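Local coordinates for protein inosine-uridine nucleoside N-ribohydrolase (Xanthomonas oryzae pv. oryzae, PDB 4KL0) that binds calcium and probably hydrolyses N-glycosidic bonds of nucleosides or related compounds, though its own substrate is not established, at residues A[91-99]-A[127-135]; A[139-150]-A[167-178]. All blocks are in the same frame, centred on the assembly; numbering follows the deposited sequence.

Contact 1 (A[91-99]-A[127-135]); sequences DVRVARGQD and VHTDGVRAM
Strand 93-96 is an outermost strand of the central sheet, and the chain leading into helix 133-141 runs along its outer side. R93 and H128 carry the main side-chain contact. The R93 guanidinium lies flat on the H128 ring, with centres 3.6 Å apart and planes 11° apart. R93 NH2 sits above the rim of the ring, 3.2 Å from H128 CG. The other face of the same guanidinium is met by the methyl of A134, whose CB is 3.5 Å from R93 NH1. R93 reaches this slot because CG is anti to the backbone N (chi1 -166°) and the chain stays extended as far as NE. At the guanidinium edge, R93 NH2 makes a weak salt bridge to D130 OD1 at 3.4 Å. Ring, methyl and carboxylate thus restrict the group on two faces and one edge. A water also bonds to the carbonyl of G131, with a weak bond to R93 NH1.

The backbones meet at a single bridge, A95 with H128. H128 N donates to V94 O at 2.9 Å. R96 N donates to H128 O, also at 2.9 Å. G131 N adds a weak, bent bond to R96 O. A second water joins R96 O to T129 O. T129 CG2 lies over the centre of the R96 guanidinium, 4.0 Å from R96 CZ, while R96 NH2 is bonded to S74. G131 lies in a type II' turn from D130 to R133, which leads into the helix. On its inner side, strand 93-96 pairs with strand 58-65. The whole is an edge strand of a Rossmann-like sheet, bridged on its outer side by the chain entering a helix.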
loop_
_atom_site.group_PDB
_atom_site.type_symbol
_atom_site.label_atom_id
_atom_site.label_comp_id
_atom_site.label_asym_id
_atom_site.label_seq_id
_atom_site.Cartn_x
_atom_site.Cartn_y
_atom_site.Cartn_z
ATOM N N ASP A 91 19.203 1.201 0.646
ATOM C CA ASP A 91 19.447 1.562 -0.745
ATOM C C ASP A 91 18.196 1.847 -1.548
ATOM O O ASP A 91 18.277 2.138 -2.737
ATOM C CB ASP A 91 20.275 0.475 -1.426
ATOM C CG ASP A 91 21.661 0.284 -0.752
ATOM O OD1 ASP A 91 22.225 1.295 -0.243
ATOM O OD2 ASP A 91 22.147 -0.876 -0.716
ATOM N N VAL A 92 17.028 1.761 -0.906
ATOM C CA VAL A 92 15.803 2.206 -1.558
ATOM C C VAL A 92 15.909 3.671 -1.977
ATOM O O VAL A 92 16.136 4.599 -1.158
ATOM C CB VAL A 92 14.593 1.970 -0.597
ATOM C CG1 VAL A 92 13.328 2.443 -1.255
ATOM C CG2 VAL A 92 14.511 0.503 -0.203
ATOM N N ARG A 93 15.688 3.920 -3.274
ATOM C CA ARG A 93 15.753 5.284 -3.756
ATOM C C ARG A 93 14.366 5.932 -3.727
ATOM O O ARG A 93 13.460 5.554 -4.475
ATOM C CB ARG A 93 16.310 5.303 -5.169
ATOM C CG ARG A 93 16.720 6.673 -5.581
ATOM C CD ARG A 93 17.108 6.638 -7.087
ATOM N NE ARG A 93 17.459 7.965 -7.591
ATOM C CZ ARG A 93 16.583 8.926 -7.898
ATOM N NH1 ARG A 93 15.251 8.734 -7.727
ATOM N NH2 ARG A 93 17.036 10.098 -8.376
ATOM N N VAL A 94 14.218 6.911 -2.862
ATOM C CA VAL A 94 12.934 7.575 -2.678
ATOM C C VAL A 94 12.944 8.929 -3.373
ATOM O O VAL A 94 13.855 9.799 -3.156
ATOM C CB VAL A 94 12.603 7.757 -1.201
ATOM C CG1 VAL A 94 11.250 8.388 -1.013
ATOM C CG2 VAL A 94 12.695 6.413 -0.446
ATOM N N ALA A 95 11.884 9.168 -4.140
ATOM C CA ALA A 95 11.758 10.429 -4.865
ATOM C C ALA A 95 10.356 11.057 -4.681
ATOM O O ALA A 95 9.343 10.314 -4.580
ATOM C CB ALA A 95 12.008 10.176 -6.336
ATOM N N ARG A 96 10.270 12.388 -4.632
ATOM C CA ARG A 96 9.009 13.100 -4.642
ATOM C C ARG A 96 8.376 13.024 -6.051
ATOM O O ARG A 96 9.047 13.337 -7.052
ATOM C CB ARG A 96 9.309 14.579 -4.325
ATOM C CG ARG A 96 8.239 15.524 -4.745
ATOM C CD ARG A 96 8.497 16.941 -4.297
ATOM N NE ARG A 96 9.094 17.812 -5.284
ATOM C CZ ARG A 96 9.647 18.974 -4.946
ATOM N NH1 ARG A 96 10.169 19.769 -5.876
ATOM N NH2 ARG A 96 9.661 19.336 -3.650
ATOM N N GLY A 97 7.076 12.721 -6.136
ATOM C CA GLY A 97 6.364 12.734 -7.391
ATOM C C GLY A 97 6.053 14.140 -7.884
ATOM O O GLY A 97 6.400 15.140 -7.241
ATOM N N GLN A 98 5.436 14.226 -9.047
ATOM C CA GLN A 98 5.132 15.534 -9.645
ATOM C C GLN A 98 3.780 16.171 -9.238
ATOM O O GLN A 98 2.900 15.542 -8.620
ATOM C CB GLN A 98 5.204 15.396 -11.164
ATOM C CG GLN A 98 4.004 14.668 -11.740
ATOM C CD GLN A 98 4.007 14.575 -13.258
ATOM O OE1 GLN A 98 3.106 15.125 -13.933
ATOM N NE2 GLN A 98 4.985 13.865 -13.802
ATOM N N ASP A 99 3.591 17.443 -9.585
ATOM C CA ASP A 99 2.373 18.139 -9.261
ATOM C C ASP A 99 1.157 17.550 -9.970
ATOM O O ASP A 99 1.246 17.028 -11.076
ATOM C CB ASP A 99 2.504 19.596 -9.715
ATOM C CG ASP A 99 3.271 20.470 -8.704
ATOM O OD1 ASP A 99 3.517 20.047 -7.534
ATOM O OD2 ASP A 99 3.613 21.626 -9.102
ATOM N N VAL A 127 16.241 12.570 -0.094
ATOM C CA VAL A 127 15.275 12.149 -1.106
ATOM C C VAL A 127 15.441 12.970 -2.403
ATOM O O VAL A 127 15.993 14.095 -2.389
ATOM C CB VAL A 127 13.844 12.224 -0.533
ATOM C CG1 VAL A 127 13.790 11.422 0.798
ATOM C CG2 VAL A 127 13.475 13.620 -0.284
ATOM N N HIS A 128 14.970 12.407 -3.510
ATOM C CA HIS A 128 15.239 12.945 -4.850
ATOM C C HIS A 128 14.003 13.725 -5.347
ATOM O O HIS A 128 12.896 13.484 -4.884
ATOM C CB HIS A 128 15.630 11.801 -5.772
ATOM C CG HIS A 128 16.875 11.091 -5.344
ATOM N ND1 HIS A 128 18.140 11.568 -5.630
ATOM C CD2 HIS A 128 17.056 9.936 -4.654
ATOM C CE1 HIS A 128 19.044 10.737 -5.136
ATOM N NE2 HIS A 128 18.416 9.742 -4.531
ATOM N N THR A 129 14.185 14.708 -6.231
ATOM C CA THR A 129 13.087 15.605 -6.535
ATOM C C THR A 129 12.607 15.351 -7.933
ATOM O O THR A 129 11.691 16.021 -8.419
ATOM C CB THR A 129 13.493 17.090 -6.389
ATOM O OG1 THR A 129 14.833 17.256 -6.876
ATOM C CG2 THR A 129 13.424 17.516 -4.913
ATOM N N ASP A 130 13.230 14.370 -8.573
ATOM C CA ASP A 130 12.973 14.168 -9.996
ATOM C C ASP A 130 12.029 13.008 -10.347
ATOM O O ASP A 130 12.182 12.380 -11.408
ATOM C CB ASP A 130 14.290 14.133 -10.809
ATOM C CG ASP A 130 15.354 13.244 -10.179
ATOM O OD1 ASP A 130 15.146 12.818 -9.017
ATOM O OD2 ASP A 130 16.394 12.969 -10.846
ATOM N N GLY A 131 11.042 12.772 -9.474
ATOM C CA GLY A 131 9.984 11.800 -9.730
ATOM C C GLY A 131 10.455 10.489 -10.322
ATOM O O GLY A 131 11.306 9.811 -9.746
ATOM N N VAL A 132 9.940 10.154 -11.513
ATOM C CA VAL A 132 10.141 8.820 -12.099
ATOM C C VAL A 132 11.387 8.645 -13.002
ATOM O O VAL A 132 11.525 7.636 -13.696
ATOM C CB VAL A 132 8.920 8.414 -12.910
ATOM C CG1 VAL A 132 7.626 8.605 -12.063
ATOM C CG2 VAL A 132 8.826 9.239 -14.182
ATOM N N ARG A 133 12.298 9.611 -12.969
ATOM C CA ARG A 133 13.488 9.535 -13.829
ATOM C C ARG A 133 14.306 8.257 -13.588
ATOM O O ARG A 133 14.643 7.497 -14.530
ATOM C CB ARG A 133 14.386 10.751 -13.618
ATOM C CG ARG A 133 15.398 10.854 -14.754
ATOM C CD ARG A 133 14.708 11.357 -16.032
ATOM N NE ARG A 133 14.575 10.352 -17.102
ATOM C CZ ARG A 133 13.580 10.351 -18.002
ATOM N NH1 ARG A 133 12.628 11.287 -17.952
ATOM N NH2 ARG A 133 13.514 9.414 -18.951
ATOM N N ALA A 134 14.602 7.986 -12.319
ATOM C CA ALA A 134 15.368 6.784 -11.994
ATOM C C ALA A 134 14.645 5.508 -12.399
ATOM O O ALA A 134 15.287 4.574 -12.818
ATOM C CB ALA A 134 15.775 6.757 -10.507
ATOM N N MET A 135 13.308 5.451 -12.244
ATOM C CA MET A 135 12.544 4.289 -12.684
ATOM C C MET A 135 12.726 4.082 -14.191
ATOM O O MET A 135 12.804 2.935 -14.656
ATOM C CB MET A 135 11.043 4.432 -12.323
ATOM C CG MET A 135 10.777 4.336 -10.797
ATOM S SD MET A 135 8.958 4.535 -10.452
ATOM C CE MET A 135 8.948 4.020 -8.642
HETATM O O HOH W 1 13.894 10.097 -9.901
HETATM O O HOH W 2 8.982 15.601 -8.819
#

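Contact 2 (A[139-150]-A[167-178]); sequences LATSPHKLGMVV and LVREKVASITIM
L139 packs its two branches over V168 and V172, at the end of helix 165-171 and the start of strand 172-178. L139 CD1 touches V168 CG2 at 3.6 Å, and L139 CD2 touches V172 CG2 at 3.7 Å. Its CB packs on L167 CB. K171 slides past L139 in the opposite direction, and its aliphatic chain lies against the carbonyls of L139 and S142.

Beyond the helix ends, strands 146-150 and 172-178 run parallel, with axes 4.8 Å apart and inclined by 21°. L146 N bonds to K171 O at 2.8 Å, and V150 N bonds to T176 O at 2.8 Å. M148, V150, V172, I175 and I177 share one face of the sheet. The M148 side chain crosses V172, with M148 SD 4.0 Å from V172 CG1, and lies alongside I175. V150 packs alongside I175 and I177. On the other face, a water joins M148 O, S174 OG and T176 OG1. At the far end, M178 touches the calcium ligand D318. Backbone bonds thus satisfy polar groups along the strands, while the face of M148, V150, V172, I175 and I177 meets through apolar contacts, which L139 joins at V172.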
loop_
_atom_site.group_PDB
_atom_site.type_symbol
_atom_site.label_atom_id
_atom_site.label_comp_id
_atom_site.label_asym_id
_atom_site.label_seq_id
_atom_site.Cartn_x
_atom_site.Cartn_y
_atom_site.Cartn_z
ATOM N N LEU A 139 14.221 0.762 -15.949
ATOM C CA LEU A 139 13.499 -0.080 -16.905
ATOM C C LEU A 139 14.430 -0.352 -18.110
ATOM O O LEU A 139 14.417 -1.435 -18.691
ATOM C CB LEU A 139 12.202 0.609 -17.368
ATOM C CG LEU A 139 11.109 0.617 -16.292
ATOM C CD1 LEU A 139 9.893 1.367 -16.776
ATOM C CD2 LEU A 139 10.739 -0.827 -15.908
ATOM N N ALA A 140 15.232 0.648 -18.439
ATOM C CA ALA A 140 16.150 0.586 -19.600
ATOM C C ALA A 140 17.207 -0.493 -19.440
ATOM O O ALA A 140 17.529 -1.227 -20.386
ATOM C CB ALA A 140 16.824 1.939 -19.789
ATOM N N THR A 141 17.751 -0.580 -18.230
ATOM C CA THR A 141 18.936 -1.387 -17.960
ATOM C C THR A 141 18.643 -2.640 -17.132
ATOM O O THR A 141 19.561 -3.296 -16.615
ATOM C CB THR A 141 20.003 -0.539 -17.259
ATOM O OG1 THR A 141 21.207 -1.306 -17.101
ATOM C CG2 THR A 141 19.511 -0.061 -15.897
ATOM N N SER A 142 17.377 -3.006 -17.000
ATOM C CA SER A 142 17.104 -4.267 -16.326
ATOM C C SER A 142 17.056 -5.443 -17.276
ATOM O O SER A 142 16.354 -5.400 -18.288
ATOM C CB SER A 142 15.808 -4.224 -15.517
ATOM O OG SER A 142 15.989 -3.377 -14.408
ATOM N N PRO A 143 17.771 -6.518 -16.910
ATOM C CA PRO A 143 17.772 -7.795 -17.627
ATOM C C PRO A 143 16.493 -8.586 -17.369
ATOM O O PRO A 143 16.173 -9.530 -18.114
ATOM C CB PRO A 143 18.988 -8.510 -17.045
ATOM C CG PRO A 143 19.155 -7.942 -15.683
ATOM C CD PRO A 143 18.682 -6.520 -15.749
ATOM N N HIS A 144 15.738 -8.200 -16.339
ATOM C CA HIS A 144 14.509 -8.930 -16.016
ATOM C C HIS A 144 13.339 -7.979 -15.830
ATOM O O HIS A 144 13.559 -6.821 -15.513
ATOM C CB HIS A 144 14.735 -9.752 -14.758
ATOM C CG HIS A 144 15.842 -10.752 -14.893
ATOM N ND1 HIS A 144 17.168 -10.429 -14.677
ATOM C CD2 HIS A 144 15.819 -12.064 -15.238
ATOM C CE1 HIS A 144 17.910 -11.507 -14.864
ATOM N NE2 HIS A 144 17.118 -12.510 -15.211
ATOM N N LYS A 145 12.124 -8.463 -16.062
ATOM C CA LYS A 145 10.939 -7.608 -15.926
ATOM C C LYS A 145 10.733 -7.223 -14.448
ATOM O O LYS A 145 11.008 -8.032 -13.567
ATOM C CB LYS A 145 9.694 -8.312 -16.440
ATOM C CG LYS A 145 9.676 -8.459 -17.977
ATOM C CD LYS A 145 8.365 -9.026 -18.433
ATOM C CE LYS A 145 8.324 -9.148 -19.956
ATOM N NZ LYS A 145 6.982 -9.555 -20.416
ATOM N N LEU A 146 10.240 -6.006 -14.218
ATOM C CA LEU A 146 9.992 -5.490 -12.856
ATOM C C LEU A 146 8.487 -5.496 -12.602
ATOM O O LEU A 146 7.666 -5.543 -13.547
ATOM C CB LEU A 146 10.496 -4.063 -12.737
ATOM C CG LEU A 146 12.019 -3.806 -12.768
ATOM C CD1 LEU A 146 12.517 -3.688 -14.178
ATOM C CD2 LEU A 146 12.453 -2.607 -11.970
ATOM N N GLY A 147 8.110 -5.463 -11.328
ATOM C CA GLY A 147 6.700 -5.282 -10.983
ATOM C C GLY A 147 6.418 -3.859 -10.535
ATOM O O GLY A 147 7.288 -3.188 -9.989
ATOM N N MET A 148 5.219 -3.363 -10.818
ATOM C CA MET A 148 4.834 -2.002 -10.364
ATOM C C MET A 148 3.705 -2.204 -9.384
ATOM O O MET A 148 2.771 -2.956 -9.635
ATOM C CB MET A 148 4.285 -1.113 -11.510
ATOM C CG MET A 148 5.342 -0.533 -12.512
ATOM S SD MET A 148 4.625 0.362 -14.007
ATOM C CE MET A 148 3.655 1.675 -13.221
ATOM N N VAL A 149 3.811 -1.577 -8.226
ATOM C CA VAL A 149 2.766 -1.708 -7.206
ATOM C C VAL A 149 2.253 -0.321 -6.833
ATOM O O VAL A 149 3.047 0.580 -6.450
ATOM C CB VAL A 149 3.353 -2.419 -5.972
ATOM C CG1 VAL A 149 2.272 -2.467 -4.897
ATOM C CG2 VAL A 149 3.828 -3.872 -6.343
ATOM N N VAL A 150 0.948 -0.134 -6.989
ATOM C CA VAL A 150 0.368 1.223 -6.783
ATOM C C VAL A 150 -0.511 1.197 -5.569
ATOM O O VAL A 150 -1.527 0.513 -5.530
ATOM C CB VAL A 150 -0.432 1.641 -8.033
ATOM C CG1 VAL A 150 -1.128 2.974 -7.806
ATOM C CG2 VAL A 150 0.498 1.588 -9.272
ATOM N N LEU A 167 9.665 1.260 -23.029
ATOM C CA LEU A 167 10.321 0.290 -22.142
ATOM C C LEU A 167 9.310 -0.582 -21.422
ATOM O O LEU A 167 9.517 -1.805 -21.254
ATOM C CB LEU A 167 11.233 0.986 -21.122
ATOM C CG LEU A 167 12.257 1.979 -21.717
ATOM C CD1 LEU A 167 13.002 2.829 -20.657
ATOM C CD2 LEU A 167 13.238 1.304 -22.704
ATOM N N VAL A 168 8.218 0.044 -20.951
ATOM C CA VAL A 168 7.328 -0.624 -19.994
ATOM C C VAL A 168 6.720 -1.838 -20.666
ATOM O O VAL A 168 6.467 -2.885 -20.063
ATOM C CB VAL A 168 6.190 0.356 -19.484
ATOM C CG1 VAL A 168 5.127 -0.385 -18.799
ATOM C CG2 VAL A 168 6.716 1.349 -18.496
ATOM N N ARG A 169 6.516 -1.723 -21.965
ATOM C CA ARG A 169 5.883 -2.811 -22.683
ATOM C C ARG A 169 6.744 -4.077 -22.585
ATOM O O ARG A 169 6.224 -5.159 -22.406
ATOM C CB ARG A 169 5.609 -2.388 -24.149
ATOM C CG ARG A 169 4.741 -3.387 -24.933
ATOM C CD ARG A 169 4.448 -2.888 -26.369
ATOM N NE ARG A 169 5.521 -1.998 -26.835
ATOM C CZ ARG A 169 5.320 -0.831 -27.454
ATOM N NH1 ARG A 169 4.077 -0.399 -27.710
ATOM N NH2 ARG A 169 6.366 -0.092 -27.830
ATOM N N GLU A 170 8.071 -3.933 -22.615
ATOM C CA GLU A 170 8.944 -5.104 -22.573
ATOM C C GLU A 170 9.569 -5.378 -21.194
ATOM O O GLU A 170 10.071 -6.487 -20.943
ATOM C CB GLU A 170 10.015 -4.992 -23.668
ATOM C CG GLU A 170 9.339 -4.695 -25.040
ATOM C CD GLU A 170 10.323 -4.419 -26.178
ATOM O OE1 GLU A 170 10.065 -3.426 -26.910
ATOM O OE2 GLU A 170 11.313 -5.200 -26.359
ATOM N N LYS A 171 9.513 -4.403 -20.284
ATOM C CA LYS A 171 10.172 -4.583 -18.987
ATOM C C LYS A 171 9.248 -4.569 -17.718
ATOM O O LYS A 171 9.747 -4.692 -16.593
ATOM C CB LYS A 171 11.273 -3.554 -18.833
ATOM C CG LYS A 171 12.338 -3.624 -19.950
ATOM C CD LYS A 171 13.375 -4.711 -19.656
ATOM C CE LYS A 171 14.592 -4.623 -20.588
ATOM N NZ LYS A 171 14.633 -5.672 -21.688
ATOM N N VAL A 172 7.938 -4.436 -17.882
ATOM C CA VAL A 172 7.083 -4.475 -16.675
ATOM C C VAL A 172 6.195 -5.691 -16.722
ATOM O O VAL A 172 5.394 -5.878 -17.668
ATOM C CB VAL A 172 6.270 -3.178 -16.492
ATOM C CG1 VAL A 172 5.174 -3.323 -15.396
ATOM C CG2 VAL A 172 7.199 -2.025 -16.167
ATOM N N ALA A 173 6.319 -6.536 -15.709
ATOM C CA ALA A 173 5.530 -7.765 -15.633
ATOM C C ALA A 173 4.029 -7.630 -15.363
ATOM O O ALA A 173 3.206 -8.312 -15.996
ATOM C CB ALA A 173 6.160 -8.749 -14.632
ATOM N N SER A 174 3.664 -6.732 -14.438
ATOM C CA SER A 174 2.269 -6.539 -14.089
ATOM C C SER A 174 2.226 -5.250 -13.339
ATOM O O SER A 174 3.259 -4.739 -12.869
ATOM C CB SER A 174 1.746 -7.625 -13.141
ATOM O OG SER A 174 2.533 -7.669 -11.939
ATOM N N ILE A 175 1.012 -4.751 -13.216
ATOM C CA ILE A 175 0.733 -3.550 -12.406
ATOM C C ILE A 175 -0.378 -3.962 -11.453
ATOM O O ILE A 175 -1.464 -4.385 -11.873
ATOM C CB ILE A 175 0.253 -2.360 -13.247
ATOM C CG1 ILE A 175 1.299 -1.968 -14.282
ATOM C CG2 ILE A 175 -0.131 -1.182 -12.304
ATOM C CD1 ILE A 175 0.846 -0.869 -15.239
ATOM N N THR A 176 -0.142 -3.816 -10.154
ATOM C CA THR A 176 -1.117 -4.243 -9.153
ATOM C C THR A 176 -1.493 -3.001 -8.373
ATOM O O THR A 176 -0.612 -2.239 -7.958
ATOM C CB THR A 176 -0.496 -5.262 -8.135
ATOM O OG1 THR A 176 0.073 -6.361 -8.871
ATOM C CG2 THR A 176 -1.525 -5.858 -7.189
ATOM N N ILE A 177 -2.786 -2.761 -8.228
ATOM C CA ILE A 177 -3.241 -1.430 -7.777
ATOM C C ILE A 177 -4.268 -1.614 -6.672
ATOM O O ILE A 177 -5.158 -2.477 -6.779
ATOM C CB ILE A 177 -3.999 -0.668 -8.936
ATOM C CG1 ILE A 177 -3.091 -0.499 -10.147
ATOM C CG2 ILE A 177 -4.543 0.712 -8.438
ATOM C CD1 ILE A 177 -3.873 0.022 -11.419
ATOM N N MET A 178 -4.200 -0.796 -5.624
ATOM C CA MET A 178 -5.224 -0.765 -4.600
ATOM C C MET A 178 -6.217 0.280 -5.087
ATOM O O MET A 178 -5.970 1.495 -5.016
ATOM C CB MET A 178 -4.563 -0.327 -3.258
ATOM C CG MET A 178 -5.405 -0.564 -1.993
ATOM S SD MET A 178 -6.915 0.510 -1.791
ATOM C CE MET A 178 -8.155 -0.823 -1.883
HETATM O O HOH W 3 2.697 -5.758 -9.915
#

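Contacts 1 and 2 follow each other along the chain, and contact 1 closes before contact 2 opens. Their centres are about 16 Å apart. Both use helix 133-141: its start belongs to contact 1 and its end to contact 2. Both also reach the same central sheet, but at different places. Strand 93-96 is outermost, and strands 58-65 and 28-34 separate it from strand 146-150, which pairs with 172-178. The chain therefore leaves the sheet edge, passes through helix 133-141 and re-enters the sheet three strands further in. Contact 2 comes nearer the bound calcium: the M178 side chain is about 7 Å from it, that of V94 in contact 1 about 14 Å.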